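Local coordinates for protein transcription factor SPN1 (Saccharomyces cerevisiae, PDB 3NFQ) that regulates transcription by RNA polymerase II and may act both during and after recruitment of the TATA-binding protein, at residues Glu16-Leu21 against Ala69-Asp74; Leu36-Glu41 against Thr45-Met50; Lys54-Val59 against Gln99-Ala104; Glu114-Ser119 against Ala147-Pro152; Arg123-Tyr128 against Arg140-Leu145. All coordinates share one frame; numbering follows the deposited sequence.

Contact 1: residues Glu16-Leu21 against Ala69-Asp74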
# COMPACT_ATOMS: atom_id res chain seq x y z
N GLU A 16 -5.38 -10.78 14.54
CA GLU A 16 -6.08 -11.59 13.58
C GLU A 16 -6.92 -10.75 12.62
O GLU A 16 -7.08 -11.09 11.45
CB GLU A 16 -6.94 -12.65 14.30
CG GLU A 16 -8.31 -12.93 13.63
CD GLU A 16 -9.26 -13.81 14.47
OE1 GLU A 16 -9.10 -13.92 15.73
OE2 GLU A 16 -10.21 -14.39 13.85
N LYS A 17 -7.46 -9.65 13.12
CA LYS A 17 -8.25 -8.77 12.28
C LYS A 17 -7.35 -8.06 11.24
O LYS A 17 -7.73 -7.96 10.07
CB LYS A 17 -9.02 -7.78 13.16
CG LYS A 17 -9.84 -6.74 12.40
CD LYS A 17 -8.95 -5.66 11.76
CE LYS A 17 -9.69 -4.69 10.78
NZ LYS A 17 -10.38 -5.29 9.60
N ILE A 18 -6.15 -7.64 11.65
CA ILE A 18 -5.18 -7.01 10.72
C ILE A 18 -4.60 -8.06 9.78
O ILE A 18 -4.34 -7.79 8.62
CB ILE A 18 -4.05 -6.24 11.44
CG1 ILE A 18 -4.41 -4.77 11.69
CG2 ILE A 18 -2.79 -6.16 10.59
CD1 ILE A 18 -5.85 -4.48 12.15
N LEU A 19 -4.38 -9.28 10.28
CA LEU A 19 -3.84 -10.35 9.43
C LEU A 19 -4.80 -10.83 8.32
O LEU A 19 -4.35 -11.18 7.22
CB LEU A 19 -3.23 -11.49 10.28
CG LEU A 19 -2.00 -11.11 11.10
CD1 LEU A 19 -1.76 -12.07 12.31
CD2 LEU A 19 -0.71 -10.90 10.27
N ARG A 20 -6.10 -10.82 8.60
CA ARG A 20 -7.14 -11.08 7.63
C ARG A 20 -7.26 -9.97 6.57
O ARG A 20 -7.55 -10.25 5.42
CB ARG A 20 -8.50 -11.19 8.31
CG ARG A 20 -8.78 -12.54 8.91
CD ARG A 20 -10.26 -12.66 9.27
NE ARG A 20 -10.44 -13.59 10.39
CZ ARG A 20 -10.99 -14.80 10.30
NH1 ARG A 20 -11.44 -15.27 9.13
NH2 ARG A 20 -11.09 -15.56 11.38
N LEU A 21 -7.05 -8.72 6.96
CA LEU A 21 -7.02 -7.65 5.98
C LEU A 21 -5.78 -7.80 5.10
O LEU A 21 -5.83 -7.66 3.89
CB LEU A 21 -7.02 -6.30 6.70
CG LEU A 21 -6.97 -5.08 5.80
CD1 LEU A 21 -8.24 -5.00 4.95
CD2 LEU A 21 -6.77 -3.83 6.65
N ALA A 69 -2.64 1.59 14.99
CA ALA A 69 -1.27 1.77 14.47
C ALA A 69 -0.27 0.70 14.86
O ALA A 69 0.48 0.15 14.02
CB ALA A 69 -0.71 3.17 14.82
N ASP A 70 -0.22 0.42 16.16
CA ASP A 70 0.63 -0.64 16.68
C ASP A 70 0.36 -1.97 16.02
O ASP A 70 1.30 -2.62 15.57
CB ASP A 70 0.43 -0.80 18.20
CG ASP A 70 1.06 0.32 19.00
OD1 ASP A 70 1.95 1.03 18.47
OD2 ASP A 70 0.66 0.48 20.18
N THR A 71 -0.91 -2.38 15.94
CA THR A 71 -1.25 -3.68 15.34
C THR A 71 -0.87 -3.73 13.84
O THR A 71 -0.35 -4.75 13.36
CB THR A 71 -2.75 -3.98 15.38
OG1 THR A 71 -3.30 -3.66 16.68
CG2 THR A 71 -2.98 -5.45 15.06
N ILE A 72 -1.18 -2.64 13.13
CA ILE A 72 -0.82 -2.47 11.70
C ILE A 72 0.67 -2.63 11.56
O ILE A 72 1.14 -3.44 10.74
CB ILE A 72 -1.25 -1.06 11.20
CG1 ILE A 72 -2.75 -1.04 11.08
CG2 ILE A 72 -0.57 -0.70 9.83
CD1 ILE A 72 -3.39 0.37 11.10
N LEU A 73 1.41 -1.89 12.36
CA LEU A 73 2.88 -1.92 12.22
C LEU A 73 3.48 -3.25 12.68
O LEU A 73 4.42 -3.78 12.06
CB LEU A 73 3.53 -0.73 12.96
CG LEU A 73 3.24 0.63 12.32
CD1 LEU A 73 3.74 1.76 13.20
CD2 LEU A 73 3.84 0.78 10.93
N ASP A 74 2.98 -3.78 13.79
CA ASP A 74 3.52 -5.04 14.32
C ASP A 74 3.24 -6.25 13.44
O ASP A 74 4.05 -7.17 13.42
CB ASP A 74 3.01 -5.30 15.73
CG ASP A 74 3.60 -4.35 16.75
OD1 ASP A 74 4.65 -3.71 16.49
OD2 ASP A 74 2.97 -4.22 17.82
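Arg20 NH2 meets Glu16 OE2 at 2.9 Å on the outer side of helix 10-42, whose inner side sends Ile18 against Thr71 and Ile72. This is plain helix-helix packing within an all-helical fold, joining the long N-terminal helix to the short helix 69-74. The salt bridge spans one helical turn: its N-H...O angle is 173°, and the carboxylate oxygen lies in the guanidinium plane but is approached on its anti side. The side-chain contact across the interface is carbon on carbon. Ile18 points toward the other helix, and its CA lies 6.4 Å from Ile72 CA. The position anti to the backbone N carries the methyl of Thr71 across the Ile18 side chain. Leu77 of helix 77-85 touches both Ile18 and Ile72 and extends the buried apolar patch. The CG1 methylene of Ile18 is shared by both partners, at 3.7 Å from Thr71 CG2 and 4.1 Å from Ile72 CG1.

Contact 2: residues Leu36-Glu41 against Thr45-Met50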
# COMPACT_ATOMS: atom_id res chain seq x y z
N LEU A 36 -5.78 -8.06 -15.32
CA LEU A 36 -4.97 -7.24 -16.21
C LEU A 36 -4.34 -8.10 -17.29
O LEU A 36 -4.43 -7.77 -18.48
CB LEU A 36 -3.92 -6.45 -15.41
CG LEU A 36 -2.93 -5.63 -16.28
CD1 LEU A 36 -3.63 -4.56 -17.10
CD2 LEU A 36 -1.90 -4.99 -15.36
N ASN A 37 -3.69 -9.20 -16.90
CA ASN A 37 -3.10 -10.13 -17.87
C ASN A 37 -4.10 -10.66 -18.91
O ASN A 37 -3.76 -10.76 -20.08
CB ASN A 37 -2.46 -11.29 -17.15
CG ASN A 37 -1.22 -10.89 -16.42
OD1 ASN A 37 -0.62 -9.86 -16.73
ND2 ASN A 37 -0.80 -11.70 -15.45
N LYS A 38 -5.31 -10.99 -18.46
CA LYS A 38 -6.40 -11.38 -19.36
C LYS A 38 -6.81 -10.25 -20.32
O LYS A 38 -6.97 -10.48 -21.53
CB LYS A 38 -7.58 -11.81 -18.50
CG LYS A 38 -8.66 -12.59 -19.22
CD LYS A 38 -9.47 -13.36 -18.18
CE LYS A 38 -10.53 -14.19 -18.82
NZ LYS A 38 -11.39 -14.86 -17.81
N ARG A 39 -7.00 -9.04 -19.80
CA ARG A 39 -7.35 -7.88 -20.62
C ARG A 39 -6.28 -7.66 -21.69
O ARG A 39 -6.61 -7.31 -22.83
CB ARG A 39 -7.51 -6.60 -19.78
CG ARG A 39 -7.61 -5.34 -20.62
CD ARG A 39 -7.40 -4.06 -19.82
NE ARG A 39 -8.70 -3.49 -19.54
CZ ARG A 39 -9.17 -2.35 -20.02
NH1 ARG A 39 -8.44 -1.59 -20.82
NH2 ARG A 39 -10.40 -1.98 -19.70
N ILE A 40 -5.02 -7.87 -21.31
CA ILE A 40 -3.88 -7.76 -22.20
C ILE A 40 -3.90 -8.89 -23.25
O ILE A 40 -3.87 -8.64 -24.44
CB ILE A 40 -2.53 -7.77 -21.41
CG1 ILE A 40 -2.27 -6.40 -20.76
CG2 ILE A 40 -1.35 -8.22 -22.30
CD1 ILE A 40 -1.19 -6.41 -19.70
N GLU A 41 -3.96 -10.14 -22.79
CA GLU A 41 -3.99 -11.26 -23.72
C GLU A 41 -5.14 -11.19 -24.72
O GLU A 41 -4.93 -11.42 -25.91
CB GLU A 41 -3.96 -12.58 -22.95
CG GLU A 41 -2.52 -13.09 -22.76
CD GLU A 41 -2.20 -13.50 -21.31
OE1 GLU A 41 -2.97 -14.29 -20.70
OE2 GLU A 41 -1.15 -13.05 -20.78
N THR A 45 -11.60 -4.76 -23.65
CA THR A 45 -11.48 -3.66 -22.72
C THR A 45 -12.66 -3.60 -21.78
O THR A 45 -12.74 -2.69 -20.93
CB THR A 45 -11.30 -2.29 -23.44
OG1 THR A 45 -12.42 -2.06 -24.32
CG2 THR A 45 -9.96 -2.23 -24.22
N SER A 46 -13.57 -4.57 -21.91
CA SER A 46 -14.70 -4.65 -20.95
C SER A 46 -14.28 -5.39 -19.66
O SER A 46 -15.04 -5.40 -18.70
CB SER A 46 -15.95 -5.31 -21.54
OG SER A 46 -15.67 -6.66 -21.86
N LEU A 47 -13.09 -6.00 -19.67
CA LEU A 47 -12.45 -6.59 -18.49
C LEU A 47 -11.63 -5.54 -17.78
O LEU A 47 -10.68 -4.98 -18.36
CB LEU A 47 -11.49 -7.72 -18.89
CG LEU A 47 -12.19 -8.87 -19.62
CD1 LEU A 47 -11.15 -9.83 -20.14
CD2 LEU A 47 -13.18 -9.56 -18.69
N ILE A 48 -11.96 -5.29 -16.52
CA ILE A 48 -11.23 -4.28 -15.77
C ILE A 48 -11.04 -4.75 -14.33
O ILE A 48 -11.97 -5.28 -13.72
CB ILE A 48 -11.89 -2.84 -15.91
CG1 ILE A 48 -10.89 -1.76 -15.55
CG2 ILE A 48 -13.11 -2.72 -15.12
CD1 ILE A 48 -11.19 -0.42 -16.16
N ALA A 49 -9.84 -4.54 -13.80
CA ALA A 49 -9.51 -4.96 -12.44
C ALA A 49 -10.26 -4.09 -11.38
O ALA A 49 -10.25 -2.86 -11.40
CB ALA A 49 -7.98 -4.93 -12.27
N MSE A 50 -11.02 -4.74 -10.53
CA MSE A 50 -11.78 -3.99 -9.55
C MSE A 50 -11.58 -4.45 -8.13
O MSE A 50 -12.17 -3.84 -7.26
CB MSE A 50 -13.30 -4.06 -9.86
CG MSE A 50 -13.63 -3.60 -11.25
SE MSE A 50 -15.64 -3.53 -11.39
CE MSE A 50 -16.09 -5.55 -11.05
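Arg39 NE donates to Leu47 O over 2.7 Å, tying the C-terminal part of helix 10-42 to the loop that follows it. The N-H...O angle is 159°, the carbonyl is met nearly end-on with a C=O...N angle of 174°, and the oxygen lies close to the guanidinium plane. Arg39 NH2 adds a weak bond to Leu47 O at 3.3 Å. After an extended start, the arginine chain bends at chi3 (-100°) and brings the guanidinium to the loop, where Thr45 CA sits 3.6 Å above one face, toward the rim. Thr45 CG2 approaches NH1, while Ile48 CD1 comes obliquely to Arg39 NH2 at 3.9 Å. Further out, Lys38 contributes its aliphatic part, with CG 3.8 Å from Leu47 CD1. The contact lies at the surface, at the reversal between helices 10-42 and 51-63; Ala49 also touches Asp32 on the first of these helices, and Met50, built as selenomethionine, takes the N-cap position of the second.

Contact 3: residues Lys54-Val59 against Gln99-Ala104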
# COMPACT_ATOMS: atom_id res chain seq x y z
N LYS A 54 -12.54 -2.11 -4.77
CA LYS A 54 -13.65 -2.46 -3.91
C LYS A 54 -13.25 -2.57 -2.47
O LYS A 54 -14.07 -2.35 -1.60
CB LYS A 54 -14.26 -3.81 -4.30
CG LYS A 54 -15.00 -3.77 -5.61
CD LYS A 54 -15.72 -5.13 -5.78
CE LYS A 54 -16.23 -5.28 -7.18
NZ LYS A 54 -16.56 -6.73 -7.48
N LEU A 55 -12.01 -3.04 -2.21
CA LEU A 55 -11.53 -3.18 -0.87
C LEU A 55 -10.95 -1.87 -0.32
O LEU A 55 -10.82 -1.72 0.88
CB LEU A 55 -10.47 -4.29 -0.80
CG LEU A 55 -9.91 -4.77 0.54
CD1 LEU A 55 -11.00 -5.22 1.59
CD2 LEU A 55 -8.94 -5.91 0.28
N LEU A 56 -10.59 -0.93 -1.17
CA LEU A 56 -9.88 0.28 -0.72
C LEU A 56 -10.52 1.04 0.48
O LEU A 56 -9.83 1.41 1.41
CB LEU A 56 -9.61 1.19 -1.93
CG LEU A 56 -8.85 2.51 -1.66
CD1 LEU A 56 -7.38 2.22 -1.18
CD2 LEU A 56 -8.90 3.37 -2.89
N PRO A 57 -11.84 1.28 0.44
CA PRO A 57 -12.52 1.94 1.58
C PRO A 57 -12.21 1.30 2.94
O PRO A 57 -12.00 1.99 3.92
CB PRO A 57 -14.01 1.76 1.25
CG PRO A 57 -14.04 1.73 -0.27
CD PRO A 57 -12.76 0.94 -0.64
N LYS A 58 -12.19 -0.01 3.01
CA LYS A 58 -11.84 -0.69 4.23
C LYS A 58 -10.40 -0.50 4.60
O LYS A 58 -10.07 -0.31 5.79
CB LYS A 58 -12.15 -2.18 4.13
CG LYS A 58 -12.08 -2.86 5.46
CD LYS A 58 -12.28 -4.35 5.25
CE LYS A 58 -12.53 -5.10 6.55
NZ LYS A 58 -12.91 -6.54 6.18
N VAL A 59 -9.51 -0.53 3.61
CA VAL A 59 -8.12 -0.37 3.91
C VAL A 59 -7.83 1.03 4.49
O VAL A 59 -7.09 1.18 5.48
CB VAL A 59 -7.29 -0.54 2.62
CG1 VAL A 59 -5.88 -0.08 2.83
CG2 VAL A 59 -7.36 -2.00 2.11
N GLN A 99 -3.08 5.36 -5.35
CA GLN A 99 -1.85 6.00 -4.89
C GLN A 99 -2.17 7.07 -3.86
O GLN A 99 -1.60 7.09 -2.79
CB GLN A 99 -1.10 6.65 -6.04
CG GLN A 99 -0.63 5.70 -7.18
CD GLN A 99 0.05 6.47 -8.30
OE1 GLN A 99 0.82 7.38 -8.04
NE2 GLN A 99 -0.21 6.08 -9.54
N LYS A 100 -3.09 7.96 -4.20
CA LYS A 100 -3.38 9.08 -3.33
C LYS A 100 -4.02 8.64 -2.01
O LYS A 100 -3.67 9.14 -0.93
CB LYS A 100 -4.32 10.03 -4.06
CG LYS A 100 -4.41 11.30 -3.29
CD LYS A 100 -5.52 12.19 -3.83
CE LYS A 100 -5.38 13.55 -3.15
NZ LYS A 100 -6.20 14.53 -3.91
N SER A 101 -4.93 7.67 -2.08
CA SER A 101 -5.55 7.18 -0.85
C SER A 101 -4.56 6.51 0.06
O SER A 101 -4.57 6.70 1.28
CB SER A 101 -6.66 6.17 -1.13
OG SER A 101 -7.69 6.85 -1.84
N LEU A 102 -3.72 5.65 -0.52
CA LEU A 102 -2.71 5.00 0.34
C LEU A 102 -1.66 5.94 0.91
O LEU A 102 -1.28 5.84 2.10
CB LEU A 102 -2.05 3.82 -0.39
CG LEU A 102 -2.98 2.64 -0.72
CD1 LEU A 102 -2.16 1.54 -1.46
CD2 LEU A 102 -3.58 2.07 0.51
N PHE A 103 -1.18 6.87 0.09
CA PHE A 103 -0.18 7.80 0.59
C PHE A 103 -0.80 8.73 1.65
O PHE A 103 -0.18 9.08 2.62
CB PHE A 103 0.47 8.58 -0.58
CG PHE A 103 1.72 7.91 -1.13
CD1 PHE A 103 1.72 7.33 -2.39
CD2 PHE A 103 2.90 7.91 -0.39
CE1 PHE A 103 2.91 6.72 -2.91
CE2 PHE A 103 4.07 7.31 -0.91
CZ PHE A 103 4.06 6.72 -2.15
N ALA A 104 -2.06 9.10 1.51
CA ALA A 104 -2.65 9.94 2.55
C ALA A 104 -2.77 9.18 3.86
O ALA A 104 -2.54 9.72 4.96
CB ALA A 104 -4.06 10.49 2.08
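Leu56 carries its CG anti to the backbone N (chi1 -179°), which stretches the side chain across to Ser101 and Leu102, and Val59 places CG1 in the same way one turn later. Leu102 answers with CG beside its own backbone N and a fully extended chi2 of 180°; although its CB leaves at a slant to the facing helix, its end comes nearer, bringing CD2 to both partners. Leu102 CD2 is 3.9 Å from Val59 CG1 and 4.2 Å from Leu56 CD1. Leu56 CD1 and CD2 both lie 4.0 Å from Ser101 CB, and Leu56 CD2 also packs against Ser101 OG at 3.8 Å. The hydroxyl does its polar work elsewhere, in a hydrogen bond with Glu97 O in its own helix. The leucine and valine contacts are made by their terminal methyls, as suits axes that stay 10.7 Å apart at closest approach. The two helical segments run almost parallel, at 15°, and the first is kinked at Pro57 and Lys58. Trp84 of helix 77-85 touches Leu56, Val59 and Leu102 alike, so the apolar cluster joins three helices. Such side-by-side packing belongs to a helical bundle, here one in which helix 51-63 lies against helix 96-107 of the region related to the TFIIS N-terminal domain.

Contact 4: residues Glu114-Ser119 against Ala147-Pro152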
# COMPACT_ATOMS: atom_id res chain seq x y z
N GLU A 114 12.68 0.20 10.42
CA GLU A 114 12.50 -1.25 10.50
C GLU A 114 11.26 -1.76 9.76
O GLU A 114 11.27 -2.86 9.17
CB GLU A 114 12.50 -1.76 11.94
CG GLU A 114 11.50 -1.10 12.86
CD GLU A 114 12.11 0.07 13.67
OE1 GLU A 114 13.08 0.74 13.19
OE2 GLU A 114 11.57 0.30 14.80
N HIS A 115 10.18 -0.98 9.81
CA HIS A 115 8.98 -1.33 9.05
C HIS A 115 9.19 -1.23 7.56
O HIS A 115 8.69 -2.08 6.83
CB HIS A 115 7.81 -0.47 9.45
CG HIS A 115 7.68 -0.27 10.93
ND1 HIS A 115 7.31 -1.27 11.80
CD2 HIS A 115 7.84 0.84 11.68
CE1 HIS A 115 7.26 -0.80 13.02
NE2 HIS A 115 7.57 0.49 12.98
N LEU A 116 9.89 -0.20 7.11
CA LEU A 116 10.20 -0.07 5.68
C LEU A 116 11.00 -1.28 5.16
O LEU A 116 10.79 -1.75 4.04
CB LEU A 116 10.99 1.22 5.41
CG LEU A 116 10.23 2.49 5.76
CD1 LEU A 116 11.13 3.72 5.69
CD2 LEU A 116 9.06 2.63 4.84
N LYS A 117 11.94 -1.75 5.97
CA LYS A 117 12.79 -2.86 5.59
C LYS A 117 11.98 -4.13 5.50
O LYS A 117 12.05 -4.86 4.53
CB LYS A 117 13.91 -3.07 6.61
CG LYS A 117 14.97 -1.97 6.59
CD LYS A 117 15.77 -1.95 5.30
CE LYS A 117 17.00 -1.06 5.45
NZ LYS A 117 17.51 -0.72 4.07
N GLU A 118 11.14 -4.35 6.50
CA GLU A 118 10.44 -5.59 6.64
C GLU A 118 9.30 -5.72 5.59
O GLU A 118 8.96 -6.81 5.10
CB GLU A 118 9.91 -5.57 8.06
CG GLU A 118 9.01 -6.67 8.46
CD GLU A 118 8.40 -6.38 9.81
OE1 GLU A 118 8.60 -5.22 10.30
OE2 GLU A 118 7.73 -7.28 10.38
N SER A 119 8.75 -4.58 5.20
CA SER A 119 7.63 -4.56 4.28
C SER A 119 8.05 -4.38 2.84
O SER A 119 7.26 -4.62 1.93
CB SER A 119 6.70 -3.42 4.70
OG SER A 119 7.35 -2.17 4.53
N ALA A 147 12.09 10.79 4.01
CA ALA A 147 12.98 11.59 4.88
C ALA A 147 12.53 11.52 6.31
O ALA A 147 13.33 11.34 7.23
CB ALA A 147 13.01 13.06 4.38
N GLU A 148 11.23 11.66 6.52
CA GLU A 148 10.70 11.65 7.84
C GLU A 148 10.84 10.28 8.51
O GLU A 148 11.24 10.17 9.68
CB GLU A 148 9.23 12.06 7.75
CG GLU A 148 8.52 12.10 9.03
CD GLU A 148 7.08 12.55 8.87
OE1 GLU A 148 6.83 13.57 8.20
OE2 GLU A 148 6.18 11.90 9.43
N TRP A 149 10.47 9.22 7.77
CA TRP A 149 10.41 7.90 8.37
C TRP A 149 11.82 7.45 8.70
O TRP A 149 12.01 6.71 9.65
CB TRP A 149 9.78 6.91 7.40
CG TRP A 149 8.31 7.15 7.20
CD1 TRP A 149 7.47 7.78 8.06
CD2 TRP A 149 7.51 6.70 6.10
NE1 TRP A 149 6.19 7.81 7.53
CE2 TRP A 149 6.19 7.14 6.33
CE3 TRP A 149 7.80 6.04 4.92
CZ2 TRP A 149 5.13 6.86 5.43
CZ3 TRP A 149 6.75 5.74 4.02
CH2 TRP A 149 5.44 6.19 4.28
N THR A 150 12.80 7.91 7.93
CA THR A 150 14.21 7.50 8.17
C THR A 150 15.01 8.56 8.98
O THR A 150 16.26 8.53 9.00
CB THR A 150 14.93 7.26 6.87
OG1 THR A 150 15.01 8.49 6.14
CG2 THR A 150 14.17 6.19 6.00
N ARG A 151 14.31 9.49 9.63
CA ARG A 151 14.98 10.61 10.32
C ARG A 151 15.80 10.14 11.53
O ARG A 151 15.39 9.22 12.22
CB ARG A 151 13.94 11.65 10.78
CG ARG A 151 13.07 11.20 11.95
CD ARG A 151 11.95 12.15 12.09
NE ARG A 151 11.06 11.92 13.24
CZ ARG A 151 10.03 11.06 13.24
NH1 ARG A 151 9.80 10.28 12.18
NH2 ARG A 151 9.23 10.97 14.28
N PRO A 152 17.00 10.73 11.73
CA PRO A 152 17.88 10.47 12.90
C PRO A 152 17.19 10.32 14.25
O PRO A 152 17.63 9.50 15.04
CB PRO A 152 18.80 11.67 12.91
CG PRO A 152 18.98 11.99 11.45
CD PRO A 152 17.65 11.65 10.77
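Leu116 and Trp149 supply the main apolar contact between helix 113-119 and the C-terminal end of helix 136-149. Their side chains cross at about a right angle. Leu116 CD2 comes obliquely to the benzene part of the indole, 3.6 Å from Trp149 CE3 and 4.0 Å from Trp149 CZ3. The other methyl, Leu116 CD1, reaches Trp149 CB at 3.9 Å and meets Thr150 CG2 at the same distance. Having CG2 beside its backbone N, Thr150 turns the methyl to the leucine, while its OG1 bonds with Ile146 O in the preceding turn. Val111 touches the buried Leu116 and Trp149, which Leu121 and Val125 of helix 121-130 also border; Thr150 lies at the exposed margin.

None of the hydrogen bonds joins the two segments; each has its own. Ser119 OG donates to His115 O over 2.7 Å and also bonds with Leu121 N; the same carbonyl takes Ser119 N, the two donors arriving from opposite faces of its plane. Glu148 O is gripped in like manner by Arg151 N and Arg151 NH1, the latter at 2.9 Å with an N-H...O angle of 167°. Glu148 O lies in the Arg151 guanidinium plane, but NH1 sits well above the carbonyl plane, off the lone pairs. Dispersion and burial of apolar surface thus hold the two segments together, whereas the directional bonds are made locally, near the two helix ends.

Contact 5: residues Arg123-Tyr128 against Arg140-Leu145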
# COMPACT_ATOMS: atom_id res chain seq x y z
N ARG A 123 11.79 0.79 -0.55
CA ARG A 123 12.26 0.89 -1.94
C ARG A 123 11.19 1.28 -2.91
O ARG A 123 11.48 1.91 -3.90
CB ARG A 123 12.99 -0.34 -2.45
CG ARG A 123 12.30 -1.63 -2.26
CD ARG A 123 13.40 -2.84 -2.18
NE ARG A 123 14.57 -2.59 -3.02
CZ ARG A 123 14.53 -2.65 -4.35
NH1 ARG A 123 13.38 -2.96 -4.92
NH2 ARG A 123 15.62 -2.38 -5.10
N VAL A 124 9.94 0.96 -2.58
CA VAL A 124 8.78 1.37 -3.41
C VAL A 124 8.51 2.90 -3.28
O VAL A 124 8.34 3.60 -4.28
CB VAL A 124 7.54 0.51 -3.11
CG1 VAL A 124 6.34 1.07 -3.90
CG2 VAL A 124 7.79 -0.99 -3.61
N VAL A 125 8.56 3.42 -2.06
CA VAL A 125 8.35 4.87 -1.85
C VAL A 125 9.50 5.65 -2.52
O VAL A 125 9.27 6.70 -3.17
CB VAL A 125 8.16 5.21 -0.33
CG1 VAL A 125 8.08 6.75 -0.09
CG2 VAL A 125 6.89 4.56 0.17
N ILE A 126 10.72 5.13 -2.44
CA ILE A 126 11.82 5.77 -3.17
C ILE A 126 11.52 5.81 -4.68
O ILE A 126 11.71 6.84 -5.34
CB ILE A 126 13.18 5.07 -2.86
CG1 ILE A 126 13.60 5.38 -1.41
CG2 ILE A 126 14.28 5.55 -3.87
CD1 ILE A 126 14.71 4.53 -0.83
N PHE A 127 11.03 4.70 -5.25
CA PHE A 127 10.68 4.65 -6.65
C PHE A 127 9.65 5.76 -7.00
O PHE A 127 9.72 6.41 -8.06
CB PHE A 127 10.08 3.25 -6.98
CG PHE A 127 9.46 3.16 -8.35
CD1 PHE A 127 10.19 2.80 -9.48
CD2 PHE A 127 8.13 3.49 -8.53
CE1 PHE A 127 9.60 2.77 -10.77
CE2 PHE A 127 7.55 3.43 -9.80
CZ PHE A 127 8.25 3.09 -10.89
N TYR A 128 8.72 6.01 -6.10
CA TYR A 128 7.71 7.08 -6.35
C TYR A 128 8.38 8.49 -6.44
O TYR A 128 7.89 9.38 -7.15
CB TYR A 128 6.65 7.06 -5.26
CG TYR A 128 5.49 6.16 -5.67
CD1 TYR A 128 5.61 4.78 -5.59
CD2 TYR A 128 4.28 6.69 -6.15
CE1 TYR A 128 4.55 3.91 -5.97
CE2 TYR A 128 3.19 5.83 -6.52
CZ TYR A 128 3.36 4.42 -6.42
OH TYR A 128 2.38 3.51 -6.78
N ARG A 140 6.45 14.29 -4.35
CA ARG A 140 6.98 15.14 -3.27
C ARG A 140 6.54 14.66 -1.91
O ARG A 140 7.25 14.75 -0.94
CB ARG A 140 6.55 16.59 -3.52
CG ARG A 140 7.19 17.19 -4.76
CD ARG A 140 8.77 17.15 -4.74
NE ARG A 140 9.10 16.62 -6.03
CZ ARG A 140 9.59 15.40 -6.30
NH1 ARG A 140 10.01 14.53 -5.37
NH2 ARG A 140 9.70 15.08 -7.56
N LEU A 141 5.30 14.19 -1.82
CA LEU A 141 4.83 13.61 -0.57
C LEU A 141 5.68 12.36 -0.26
O LEU A 141 6.11 12.17 0.89
CB LEU A 141 3.30 13.33 -0.60
CG LEU A 141 2.79 12.46 0.58
CD1 LEU A 141 3.05 13.06 1.95
CD2 LEU A 141 1.27 12.19 0.35
N ALA A 142 6.00 11.54 -1.28
CA ALA A 142 6.83 10.34 -1.07
C ALA A 142 8.22 10.76 -0.55
O ALA A 142 8.76 10.15 0.33
CB ALA A 142 6.93 9.52 -2.39
N GLU A 143 8.77 11.83 -1.11
CA GLU A 143 10.08 12.33 -0.69
C GLU A 143 10.05 12.88 0.74
O GLU A 143 10.98 12.66 1.49
CB GLU A 143 10.51 13.40 -1.72
CG GLU A 143 11.61 14.25 -1.32
CD GLU A 143 11.75 15.43 -2.27
OE1 GLU A 143 11.78 16.56 -1.73
OE2 GLU A 143 11.77 15.21 -3.54
N LYS A 144 8.97 13.56 1.12
CA LYS A 144 8.79 14.00 2.51
C LYS A 144 8.68 12.83 3.46
O LYS A 144 9.26 12.83 4.55
CB LYS A 144 7.51 14.84 2.65
CG LYS A 144 7.22 15.20 4.11
CD LYS A 144 5.73 15.54 4.24
CE LYS A 144 5.14 15.17 5.61
NZ LYS A 144 3.87 16.05 5.70
N LEU A 145 7.91 11.81 3.06
CA LEU A 145 7.68 10.69 3.97
C LEU A 145 8.95 9.87 4.16
O LEU A 145 9.25 9.46 5.27
CB LEU A 145 6.60 9.78 3.43
CG LEU A 145 5.22 10.43 3.58
CD1 LEU A 145 4.20 9.50 2.90
CD2 LEU A 145 4.88 10.60 5.03
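Tyr128 CB meets Ala142 CB at 3.8 Å, while the tyrosine ring leads away from the partner helix. Val124 O lies in plane at the edge of that ring, which also packs edge-to-face with Phe103, and the hydroxyl is hydrogen-bonded to Leu85 O. The other flat group, the Arg140 guanidinium, has Glu143 CB at its edge and forms a salt bridge from NH1 to Glu143 OE2 at 2.6 Å, all within helix 136-149. Between helices 121-130 and 136-149 the backbones come very near, 5.7 Å from Val125 CA to Ala142 CA. Val125 has CG1 anti to the backbone N (chi1 174°), so that this methyl lies over the alanine, 3.5 Å from Ala142 O and 3.8 Å from Ala142 CB. In return Ala142 CB approaches Val125 O at 3.7 Å. The two helices form a hairpin of the TFIIS-like helical bundle. Apolar groups here pack in a buried junction against each other and against backbone carbonyl oxygens, without hydrogen bonds between the segments; the small alanine is consistent with so close a backbone approach.

In the fold
In this conserved central domain of the protein, helix 10-42 opens contact 1 near the N terminus, and its loop closes only at helix 69-74. Within that loop contact 2 closes a short turn at the far end of the same helix, about 31 Å away between centres. Contact 3 starts on the returning helix 51-63, still inside the loop of contact 1, but ends on helix 96-107, so the two cross along the chain; Lys17 and Leu21 pack on Lys58. Contact 4 then spans helices 113-119 and 136-149 and encloses contact 5, the hairpin of helices 121-130 and 136-149. Phe103 against Tyr128 joins contact 3 to contact 5, and Leu73 against His115 joins contact 1 to contact 4.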